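Local coordinates for protein GH61E (Thielavia terrestris, PDB 3EJA) that probably cleaves cellulose and related polysaccharides oxidatively, as a copper-dependent lytic polysaccharide monooxygenase of family AA9, at residues A[2-7]-A[134-139]; A[6-11]-A[56-61]; A[50-55]-A[121-126]; A[94-99]-A[167-172]. All blocks are in the same frame, centred on the assembly; numbering follows the deposited sequence. Where two conformers were deposited one is given.

Contact 1: A[2-7]-A[134-139]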
# COMPACT_ATOMS: atom_id res chain seq x y z
N TYR A 2 -9.73 1.03 -9.79
CA TYR A 2 -9.06 2.32 -9.61
C TYR A 2 -7.56 2.12 -9.58
O TYR A 2 -7.06 1.08 -9.17
CB TYR A 2 -9.54 3.05 -8.34
CG TYR A 2 -10.11 2.16 -7.25
CD1 TYR A 2 -11.47 1.82 -7.23
CD2 TYR A 2 -9.29 1.66 -6.23
CE1 TYR A 2 -12.01 1.01 -6.24
CE2 TYR A 2 -9.83 0.84 -5.22
CZ TYR A 2 -11.19 0.52 -5.24
OH TYR A 2 -11.74 -0.28 -4.26
N THR A 3 -6.86 3.16 -10.03
CA THR A 3 -5.42 3.20 -9.95
C THR A 3 -5.01 4.02 -8.73
O THR A 3 -5.83 4.73 -8.13
CB THR A 3 -4.82 3.84 -11.23
OG1 THR A 3 -5.39 5.14 -11.41
CG2 THR A 3 -5.12 2.99 -12.46
N TRP A 4 -3.73 3.92 -8.36
CA TRP A 4 -3.11 4.83 -7.40
C TRP A 4 -2.00 5.60 -8.15
O TRP A 4 -0.81 5.28 -8.00
CB TRP A 4 -2.48 4.03 -6.25
CG TRP A 4 -3.42 3.42 -5.23
CD1 TRP A 4 -3.84 2.13 -5.18
CD2 TRP A 4 -3.99 4.08 -4.09
NE1 TRP A 4 -4.65 1.94 -4.08
CE2 TRP A 4 -4.76 3.12 -3.39
CE3 TRP A 4 -3.93 5.39 -3.59
CZ2 TRP A 4 -5.47 3.42 -2.22
CZ3 TRP A 4 -4.63 5.69 -2.42
CH2 TRP A 4 -5.39 4.71 -1.75
N PRO A 5 -2.38 6.58 -9.00
CA PRO A 5 -1.43 7.11 -10.00
C PRO A 5 -0.49 8.25 -9.55
O PRO A 5 0.51 8.51 -10.23
CB PRO A 5 -2.35 7.61 -11.11
CG PRO A 5 -3.59 8.10 -10.37
CD PRO A 5 -3.71 7.21 -9.12
N ARG A 6 -0.80 8.92 -8.44
CA ARG A 6 -0.13 10.18 -8.09
C ARG A 6 0.11 10.37 -6.60
O ARG A 6 -0.67 9.90 -5.76
CB ARG A 6 -0.99 11.38 -8.55
CG ARG A 6 -1.21 11.53 -10.03
CD ARG A 6 -2.18 12.68 -10.35
NE ARG A 6 -3.57 12.34 -10.08
CZ ARG A 6 -4.36 12.97 -9.21
NH1 ARG A 6 -3.91 14.00 -8.50
NH2 ARG A 6 -5.61 12.56 -9.04
N VAL A 7 1.18 11.10 -6.29
CA VAL A 7 1.44 11.56 -4.93
C VAL A 7 1.55 13.09 -4.92
O VAL A 7 2.01 13.68 -5.91
CB VAL A 7 2.70 10.91 -4.28
CG1 VAL A 7 2.38 9.49 -3.82
CG2 VAL A 7 3.90 10.95 -5.24
N LEU A 134 7.22 3.80 -1.29
CA LEU A 134 5.99 3.88 -0.53
C LEU A 134 4.90 3.13 -1.29
O LEU A 134 4.48 3.53 -2.38
CB LEU A 134 5.59 5.35 -0.30
CG LEU A 134 4.22 5.65 0.33
CD1 LEU A 134 4.11 5.11 1.77
CD2 LEU A 134 3.94 7.15 0.27
N ARG A 135 4.45 2.02 -0.71
CA ARG A 135 3.47 1.15 -1.34
C ARG A 135 2.06 1.50 -0.90
O ARG A 135 1.77 1.53 0.31
CB ARG A 135 3.80 -0.32 -1.01
CG ARG A 135 2.81 -1.35 -1.53
CD ARG A 135 3.22 -2.75 -1.07
NE ARG A 135 2.28 -3.77 -1.55
CZ ARG A 135 1.17 -4.14 -0.90
NH1 ARG A 135 0.87 -3.60 0.28
NH2 ARG A 135 0.37 -5.07 -1.41
N ALA A 136 1.19 1.78 -1.88
CA ALA A 136 -0.24 2.05 -1.64
C ALA A 136 -1.01 0.78 -1.93
O ALA A 136 -0.73 0.09 -2.91
CB ALA A 136 -0.75 3.17 -2.54
N GLU A 137 -1.97 0.48 -1.07
CA GLU A 137 -2.81 -0.69 -1.24
C GLU A 137 -4.25 -0.42 -0.81
O GLU A 137 -4.47 0.19 0.23
CB GLU A 137 -2.22 -1.82 -0.40
CG GLU A 137 -3.10 -3.03 -0.21
CD GLU A 137 -2.47 -4.00 0.75
OE1 GLU A 137 -1.78 -4.91 0.28
OE2 GLU A 137 -2.62 -3.83 1.98
N GLN A 138 -5.21 -0.87 -1.61
CA GLN A 138 -6.58 -1.04 -1.13
C GLN A 138 -7.03 -2.44 -1.51
O GLN A 138 -6.74 -2.91 -2.61
CB GLN A 138 -7.54 0.02 -1.68
CG GLN A 138 -8.84 0.17 -0.85
CD GLN A 138 -10.02 -0.62 -1.39
OE1 GLN A 138 -10.02 -1.07 -2.54
NE2 GLN A 138 -11.07 -0.78 -0.55
N ILE A 139 -7.70 -3.11 -0.58
CA ILE A 139 -8.14 -4.49 -0.79
C ILE A 139 -9.67 -4.52 -0.90
O ILE A 139 -10.37 -4.41 0.10
CB ILE A 139 -7.66 -5.44 0.35
CG1 ILE A 139 -6.18 -5.18 0.68
CG2 ILE A 139 -7.92 -6.90 -0.03
CD1 ILE A 139 -5.65 -5.93 1.90
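Y2 meets Q138 through its hydroxyl, the two side chains crossing at about a right angle. The phenol donates to the amide oxygen, Y2 OH 2.6 Å from Q138 OE1; OE1 lies at the ring edge, near its plane, while the hydroxyl stands well above the amide plane. Q138 gets there by a bend: CG is anti to the backbone N (chi1 -160°), and chi2 of -96° then turns CD off the extended line. Next to this bond W4 lays one indole face on the methyl of A136, whose CB is 3.9 Å from the centroid of the five-membered ring, a CH-pi contact. W4 CZ2 also stands 4.0 Å from Q138 CB. Strands 3-7 and 130-140 belong to the facing sheets of the fibronectin type III-like sandwich; the axes of 3-7 and 134-139 pass 8.4 Å apart, roughly antiparallel, and side chains carry the contact. Y2 OH also bonds to the backbone N of H68 and its ring meets that of Y153, both ligands of the bound magnesium ion, which occupies the expected copper site. A phenylalanine in place of Y2 would probably deprive both Q138 OE1 and the H68 backbone of this hydroxyl, next to the metal site.

Contact 2: A[6-11]-A[56-61]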
# COMPACT_ATOMS: atom_id res chain seq x y z
N ARG A 6 -0.80 8.92 -8.44
CA ARG A 6 -0.13 10.18 -8.09
C ARG A 6 0.11 10.37 -6.60
O ARG A 6 -0.67 9.90 -5.76
CB ARG A 6 -0.99 11.38 -8.55
CG ARG A 6 -1.21 11.53 -10.03
CD ARG A 6 -2.18 12.68 -10.35
NE ARG A 6 -3.57 12.34 -10.08
CZ ARG A 6 -4.36 12.97 -9.21
NH1 ARG A 6 -3.91 14.00 -8.50
NH2 ARG A 6 -5.61 12.56 -9.04
N VAL A 7 1.18 11.10 -6.29
CA VAL A 7 1.44 11.56 -4.93
C VAL A 7 1.55 13.09 -4.92
O VAL A 7 2.01 13.68 -5.91
CB VAL A 7 2.70 10.91 -4.28
CG1 VAL A 7 2.38 9.49 -3.82
CG2 VAL A 7 3.90 10.95 -5.24
N ASN A 8 1.12 13.70 -3.82
CA ASN A 8 1.09 15.16 -3.67
C ASN A 8 0.57 15.89 -4.93
O ASN A 8 -0.52 15.60 -5.41
CB ASN A 8 2.45 15.71 -3.21
CG ASN A 8 2.75 15.35 -1.77
OD1 ASN A 8 2.05 14.54 -1.16
ND2 ASN A 8 3.80 15.95 -1.22
N ASP A 9 1.38 16.81 -5.47
CA ASP A 9 0.98 17.63 -6.62
C ASP A 9 1.51 17.09 -7.96
O ASP A 9 1.42 17.77 -9.00
CB ASP A 9 1.48 19.06 -6.43
CG ASP A 9 3.01 19.14 -6.36
OD1 ASP A 9 3.66 18.19 -5.86
OD2 ASP A 9 3.56 20.17 -6.81
N GLY A 10 2.06 15.88 -7.95
CA GLY A 10 2.65 15.28 -9.14
C GLY A 10 1.63 14.76 -10.13
O GLY A 10 0.46 14.58 -9.80
N ALA A 11 2.09 14.51 -11.36
CA ALA A 11 1.24 13.98 -12.42
C ALA A 11 1.16 12.45 -12.35
O ALA A 11 1.89 11.82 -11.59
CB ALA A 11 1.75 14.41 -13.80
N SER A 56 6.34 14.36 8.09
CA SER A 56 5.39 15.03 7.22
C SER A 56 4.33 14.06 6.70
O SER A 56 4.40 12.85 6.94
CB SER A 56 6.11 15.72 6.05
OG SER A 56 6.54 14.77 5.09
N THR A 57 3.34 14.60 6.00
CA THR A 57 2.28 13.80 5.39
C THR A 57 2.44 13.79 3.87
O THR A 57 2.62 14.84 3.26
CB THR A 57 0.89 14.36 5.77
OG1 THR A 57 0.71 14.28 7.19
CG2 THR A 57 -0.23 13.57 5.08
N VAL A 58 2.40 12.60 3.28
CA VAL A 58 2.36 12.48 1.83
C VAL A 58 0.91 12.18 1.43
O VAL A 58 0.26 11.34 2.04
CB VAL A 58 3.32 11.38 1.30
CG1 VAL A 58 3.04 11.06 -0.16
CG2 VAL A 58 4.78 11.81 1.49
N THR A 59 0.41 12.88 0.41
CA THR A 59 -0.92 12.60 -0.11
C THR A 59 -0.81 11.58 -1.23
O THR A 59 -0.12 11.82 -2.23
CB THR A 59 -1.62 13.90 -0.60
OG1 THR A 59 -1.81 14.78 0.52
CG2 THR A 59 -2.97 13.59 -1.23
N TYR A 60 -1.47 10.44 -1.06
CA TYR A 60 -1.54 9.44 -2.13
C TYR A 60 -2.93 9.49 -2.74
O TYR A 60 -3.94 9.47 -2.02
CB TYR A 60 -1.22 8.03 -1.60
CG TYR A 60 -0.29 7.20 -2.49
CD1 TYR A 60 -0.58 6.96 -3.83
CD2 TYR A 60 0.88 6.64 -1.96
CE1 TYR A 60 0.27 6.19 -4.64
CE2 TYR A 60 1.75 5.87 -2.76
CZ TYR A 60 1.43 5.64 -4.09
OH TYR A 60 2.27 4.88 -4.87
N TRP A 61 -2.97 9.60 -4.07
CA TRP A 61 -4.24 9.78 -4.78
C TRP A 61 -4.68 8.48 -5.43
O TRP A 61 -3.88 7.77 -6.03
CB TRP A 61 -4.11 10.86 -5.86
CG TRP A 61 -3.90 12.24 -5.33
CD1 TRP A 61 -2.70 12.86 -5.09
CD2 TRP A 61 -4.92 13.19 -4.98
NE1 TRP A 61 -2.91 14.13 -4.61
CE2 TRP A 61 -4.26 14.36 -4.53
CE3 TRP A 61 -6.33 13.17 -5.00
CZ2 TRP A 61 -4.96 15.50 -4.09
CZ3 TRP A 61 -7.02 14.31 -4.57
CH2 TRP A 61 -6.33 15.45 -4.12
O HOH W 1 4.66 15.59 1.66
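N8 grips T59 twice, through backbone and side chain. Its backbone N donates to T59 O at 2.8 Å, and its OD1 accepts from T59 N at 2.8 Å, nearly along the C=O axis. The other polar atom of the side chain, ND2, reaches T57 O through one water. W61 is also held at two points: its backbone N donates to R6 O, and the indole NE1 gives a more bent bond (133°) to N8 O at 2.9 Å, on a lone pair in the carbonyl plane. The indole, fixed by that bond, offers one face to R6, whose guanidinium lies flat on it in a cation-pi stack, planes 27° apart, with R6 NH1 3.6 Å from W61 CG. T59 CG2 covers the opposite face. On the other side of the sheet V7 CG1 sits over the centre of the Y60 ring, 3.6 Å from its centroid, and touches V58 CG1. Y60 OH bonds to S155 of the facing sheet. From V7 to G10 the chain makes a type II' turn. The two faces thus differ in chemistry: mainly apolar toward the sandwich interior, and cationic and polar on the outer side, where R6 and W61 are partly exposed.

Contact 3: A[50-55]-A[121-126]. With NAG (2-acetamido-2-deoxy-beta-D-glucopyranose), chain E.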
# COMPACT_ATOMS: atom_id res chain seq x y z
N LEU A 50 9.78 12.09 -5.12
CA LEU A 50 9.14 13.07 -4.25
C LEU A 50 9.98 13.34 -3.00
O LEU A 50 10.22 12.44 -2.20
CB LEU A 50 7.73 12.62 -3.85
CG LEU A 50 6.96 13.45 -2.80
CD1 LEU A 50 6.57 14.82 -3.33
CD2 LEU A 50 5.71 12.71 -2.31
N ASN A 51 10.42 14.58 -2.84
CA ASN A 51 11.12 15.01 -1.63
C ASN A 51 10.12 15.27 -0.51
O ASN A 51 9.14 15.98 -0.70
CB ASN A 51 11.94 16.27 -1.87
CG ASN A 51 13.06 16.07 -2.88
OD1 ASN A 51 13.42 14.94 -3.22
ND2 ASN A 51 13.62 17.19 -3.36
N THR A 52 10.39 14.69 0.66
CA THR A 52 9.56 14.90 1.83
C THR A 52 10.39 14.72 3.10
O THR A 52 11.48 14.16 3.05
CB THR A 52 8.31 13.97 1.82
OG1 THR A 52 7.30 14.51 2.67
CG2 THR A 52 8.67 12.53 2.23
N THR A 53 9.89 15.22 4.22
CA THR A 53 10.62 15.08 5.48
C THR A 53 9.96 14.04 6.36
O THR A 53 8.75 13.82 6.27
CB THR A 53 10.70 16.42 6.26
OG1 THR A 53 9.38 16.82 6.67
CG2 THR A 53 11.32 17.51 5.38
N ALA A 54 10.76 13.39 7.20
CA ALA A 54 10.24 12.47 8.20
C ALA A 54 9.33 13.27 9.14
O ALA A 54 9.70 14.36 9.59
CB ALA A 54 11.37 11.83 8.97
N GLY A 55 8.13 12.75 9.39
CA GLY A 55 7.15 13.45 10.20
C GLY A 55 6.11 14.22 9.39
O GLY A 55 5.11 14.68 9.94
N VAL A 121 -0.95 10.04 4.24
CA VAL A 121 0.01 9.02 4.68
C VAL A 121 1.04 9.65 5.61
O VAL A 121 1.86 10.46 5.17
CB VAL A 121 0.76 8.33 3.52
CG1 VAL A 121 1.56 7.13 4.03
CG2 VAL A 121 -0.20 7.90 2.42
N PRO A 122 1.01 9.26 6.89
CA PRO A 122 1.97 9.78 7.86
C PRO A 122 3.35 9.15 7.65
O PRO A 122 3.49 7.92 7.72
CB PRO A 122 1.37 9.35 9.21
CG PRO A 122 0.63 8.06 8.89
CD PRO A 122 0.09 8.25 7.49
N ILE A 123 4.34 9.97 7.35
CA ILE A 123 5.71 9.48 7.30
C ILE A 123 6.25 9.53 8.73
O ILE A 123 6.33 10.62 9.31
CB ILE A 123 6.60 10.32 6.34
CG1 ILE A 123 5.94 10.48 4.96
CG2 ILE A 123 8.00 9.71 6.23
CD1 ILE A 123 5.69 9.16 4.18
N PRO A 124 6.60 8.36 9.30
CA PRO A 124 7.04 8.34 10.70
C PRO A 124 8.24 9.26 10.92
O PRO A 124 9.13 9.32 10.07
CB PRO A 124 7.42 6.87 10.94
CG PRO A 124 6.65 6.11 9.92
CD PRO A 124 6.61 7.01 8.71
N PRO A 125 8.24 10.03 12.03
CA PRO A 125 9.32 10.98 12.31
C PRO A 125 10.67 10.32 12.67
O PRO A 125 11.73 10.91 12.43
CB PRO A 125 8.78 11.79 13.49
CG PRO A 125 7.82 10.89 14.17
CD PRO A 125 7.19 10.07 13.07
N CYS A 126 10.62 9.10 13.21
CA CYS A 126 11.81 8.48 13.81
C CYS A 126 12.62 7.58 12.88
O CYS A 126 13.71 7.13 13.25
CB CYS A 126 11.40 7.70 15.07
SG CYS A 126 10.37 6.27 14.70
C1 NAG E . 14.73 16.92 -4.24
C2 NAG E . 14.83 18.20 -5.06
C3 NAG E . 16.08 18.22 -5.94
C4 NAG E . 17.32 17.81 -5.16
C5 NAG E . 17.04 16.49 -4.42
C6 NAG E . 18.23 15.93 -3.65
C7 NAG E . 12.70 19.24 -5.58
C8 NAG E . 11.48 19.24 -6.46
N2 NAG E . 13.65 18.37 -5.89
O3 NAG E . 16.24 19.51 -6.49
O4 NAG E . 18.39 17.67 -6.06
O5 NAG E . 15.94 16.69 -3.55
O6 NAG E . 18.04 14.54 -3.43
O7 NAG E . 12.78 20.02 -4.62
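I123, G55 and A54 account for most of the buried surface where the loop after strand 50-53 meets the chain just beyond strand 118-122. G55 makes the one hydrogen bond across the contact: its N donates to I123 O at 2.8 Å, a bent bond (132°) that reaches the oxygen from above the carbonyl plane. The backbone of G55 is in a left-handed conformation (phi 98°, psi -11°) where a side chain would be jammed against the carbonyl of A54, and its CA rests 4.0 Å from P125 CB. A54 brings its methyl up to two carbonyls, CB being 3.5 Å from P124 O and 3.6 Å from P125 O. I123 turns its branched side chain in against the loop. CG2 is anti to the backbone N, which sets it 4.1 Å from A54 CA, while CG1 lies loosely against T52 CG2. Beyond the loop I123 also packs on V58 and on L159 and M76 of the other sheet, so it stands at the edge of the sandwich core. T52 OG1 bonds to S56, and C126 is tied to C208 by a disulfide. At the other end of the segment N51 carries an N-linked glycan, its ND2 bonded to NAG C1. The contact thus joins one backbone hydrogen bond to the apolar packing of I123, with G55 adopting a conformation that a side chain would not fit.

Contact 4: A[94-99]-A[167-172]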
# COMPACT_ATOMS: atom_id res chain seq x y z
N VAL A 94 11.82 -6.39 3.62
CA VAL A 94 12.24 -5.01 3.82
C VAL A 94 11.07 -4.03 4.04
O VAL A 94 11.29 -2.83 4.25
CB VAL A 94 13.12 -4.50 2.63
CG1 VAL A 94 14.40 -5.31 2.51
CG2 VAL A 94 12.32 -4.52 1.31
N TRP A 95 9.84 -4.54 4.00
CA TRP A 95 8.66 -3.67 4.07
C TRP A 95 8.10 -3.56 5.48
O TRP A 95 7.91 -4.58 6.15
CB TRP A 95 7.57 -4.16 3.11
CG TRP A 95 8.00 -4.07 1.68
CD1 TRP A 95 8.65 -5.04 0.96
CD2 TRP A 95 7.81 -2.96 0.79
NE1 TRP A 95 8.88 -4.60 -0.32
CE2 TRP A 95 8.37 -3.34 -0.46
CE3 TRP A 95 7.23 -1.69 0.92
CZ2 TRP A 95 8.36 -2.48 -1.57
CZ3 TRP A 95 7.22 -0.84 -0.19
CH2 TRP A 95 7.79 -1.25 -1.42
N PHE A 96 7.83 -2.33 5.93
CA PHE A 96 7.11 -2.11 7.19
C PHE A 96 5.83 -1.31 6.95
O PHE A 96 5.78 -0.45 6.08
CB PHE A 96 8.02 -1.47 8.25
CG PHE A 96 8.64 -0.15 7.84
CD1 PHE A 96 9.80 -0.12 7.07
CD2 PHE A 96 8.07 1.06 8.24
CE1 PHE A 96 10.38 1.09 6.69
CE2 PHE A 96 8.65 2.28 7.88
CZ PHE A 96 9.81 2.30 7.09
N LYS A 97 4.78 -1.64 7.72
CA LYS A 97 3.48 -0.97 7.59
C LYS A 97 3.48 0.37 8.33
O LYS A 97 3.87 0.42 9.50
CB LYS A 97 2.37 -1.87 8.14
CG LYS A 97 0.97 -1.28 8.03
CD LYS A 97 -0.07 -2.17 8.69
CE LYS A 97 -0.52 -3.31 7.78
NZ LYS A 97 -1.24 -4.36 8.58
N VAL A 98 3.04 1.43 7.65
CA VAL A 98 2.97 2.76 8.27
C VAL A 98 1.55 3.28 8.49
O VAL A 98 1.36 4.27 9.21
CB VAL A 98 3.82 3.83 7.49
CG1 VAL A 98 5.29 3.43 7.47
CG2 VAL A 98 3.29 4.06 6.07
N TYR A 99 0.56 2.63 7.87
CA TYR A 99 -0.84 3.04 7.97
C TYR A 99 -1.76 1.87 7.65
O TYR A 99 -1.47 1.07 6.76
CB TYR A 99 -1.13 4.22 7.01
CG TYR A 99 -2.58 4.63 7.00
CD1 TYR A 99 -3.51 3.98 6.17
CD2 TYR A 99 -3.04 5.67 7.82
CE1 TYR A 99 -4.85 4.34 6.16
CE2 TYR A 99 -4.39 6.04 7.82
CZ TYR A 99 -5.28 5.37 6.99
OH TYR A 99 -6.61 5.73 6.98
N THR A 167 15.49 5.00 14.32
CA THR A 167 14.68 3.84 14.70
C THR A 167 14.46 2.92 13.50
O THR A 167 13.96 3.36 12.46
CB THR A 167 13.33 4.26 15.32
OG1 THR A 167 13.56 5.22 16.36
CG2 THR A 167 12.59 3.06 15.91
N GLU A 168 14.84 1.66 13.66
CA GLU A 168 14.66 0.65 12.63
C GLU A 168 13.39 -0.16 12.90
O GLU A 168 13.29 -0.83 13.93
CB GLU A 168 15.89 -0.27 12.58
CG GLU A 168 15.82 -1.35 11.50
CD GLU A 168 15.73 -0.78 10.10
OE1 GLU A 168 16.51 0.14 9.78
OE2 GLU A 168 14.87 -1.25 9.32
N PRO A 169 12.40 -0.09 11.98
CA PRO A 169 11.18 -0.86 12.18
C PRO A 169 11.47 -2.37 12.26
O PRO A 169 12.17 -2.91 11.40
CB PRO A 169 10.33 -0.51 10.95
CG PRO A 169 10.88 0.79 10.46
CD PRO A 169 12.36 0.71 10.74
N PRO A 170 10.95 -3.04 13.32
CA PRO A 170 11.17 -4.48 13.50
C PRO A 170 10.20 -5.32 12.67
O PRO A 170 9.22 -4.79 12.14
CB PRO A 170 10.88 -4.67 14.99
CG PRO A 170 9.87 -3.65 15.31
CD PRO A 170 10.14 -2.47 14.41
N ASN A 171 10.50 -6.62 12.55
CA ASN A 171 9.62 -7.59 11.86
C ASN A 171 9.18 -7.19 10.44
O ASN A 171 8.02 -7.39 10.06
CB ASN A 171 8.37 -7.90 12.69
CG ASN A 171 8.65 -8.02 14.18
OD1 ASN A 171 9.44 -8.87 14.62
ND2 ASN A 171 7.99 -7.18 14.97
N LYS A 172 10.10 -6.64 9.65
CA LYS A 172 9.82 -6.29 8.26
C LYS A 172 9.39 -7.52 7.45
O LYS A 172 9.77 -8.65 7.79
CB LYS A 172 11.02 -5.58 7.64
CG LYS A 172 11.30 -4.24 8.35
CD LYS A 172 12.38 -3.43 7.67
CE LYS A 172 13.76 -4.02 7.88
NZ LYS A 172 14.19 -3.86 9.30
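W95 and K172 come closest in the backbone, their CA atoms 5.1 Å apart, and the CA-H of K172 points to W95 O in a contact of 3.3 Å between K172 CA and that oxygen. The main side-chain contact is F96 on P169. The proline ring lies over the phenyl face, with P169 CG above the ring centre, 3.4 Å from the centroid and only 6° off its normal, a close CH-pi contact. P169 CB leans toward the inner end of the ring, 3.6 Å from F96 CG. F96 keeps its CG between the backbone N and the carbonyl carbon (chi1 57°), the crowded position, which places CG beside P169. An alanine in place of F96 would probably open a gap above P169 and leave the proline ring without its aromatic partner. K172 runs its aliphatic chain past the strand, K172 CD standing 3.6 Å from V94 O, and bends at chi3 and chi4 to carry the amine back over its own loop. There NZ forms a salt bridge with E168 OE2 at 2.7 Å and also donates to P169 O, so the loop is closed on itself by the lysine that leans on the strand. E168 has a second charged partner in K128. W95 turns the other way, its NE1 bonded to G90 O. V94 and W95 both face V173, the residue after K172, in a classic beta bulge beside strand 96-100, an outer strand of the five-stranded sheet of the sandwich, along which the loop following strand 151-162 is laid.

From the N terminus, strand 3-7 serves two contacts that share R6 and V7. Contact 2 closes the shorter loop, pairing the strand's end with strand 57-63 in the three-stranded sheet, while contact 1 closes a long one, reaching strand 130-140 of the opposite sheet. Contact 3 begins at residue 50, inside the loop of contact 2, and ends at 121-126, so the two cross; it is nested within contact 1. Contact 4 starts at strand 96-100 and ends beyond 151-162, crossing contacts 1 and 3 but following contact 2 in series. Contacts 1 and 2 touch through A136 and Y60, and contacts 3 and 4 through C126 and T167, binding both sheets and the loop after strand 151-162.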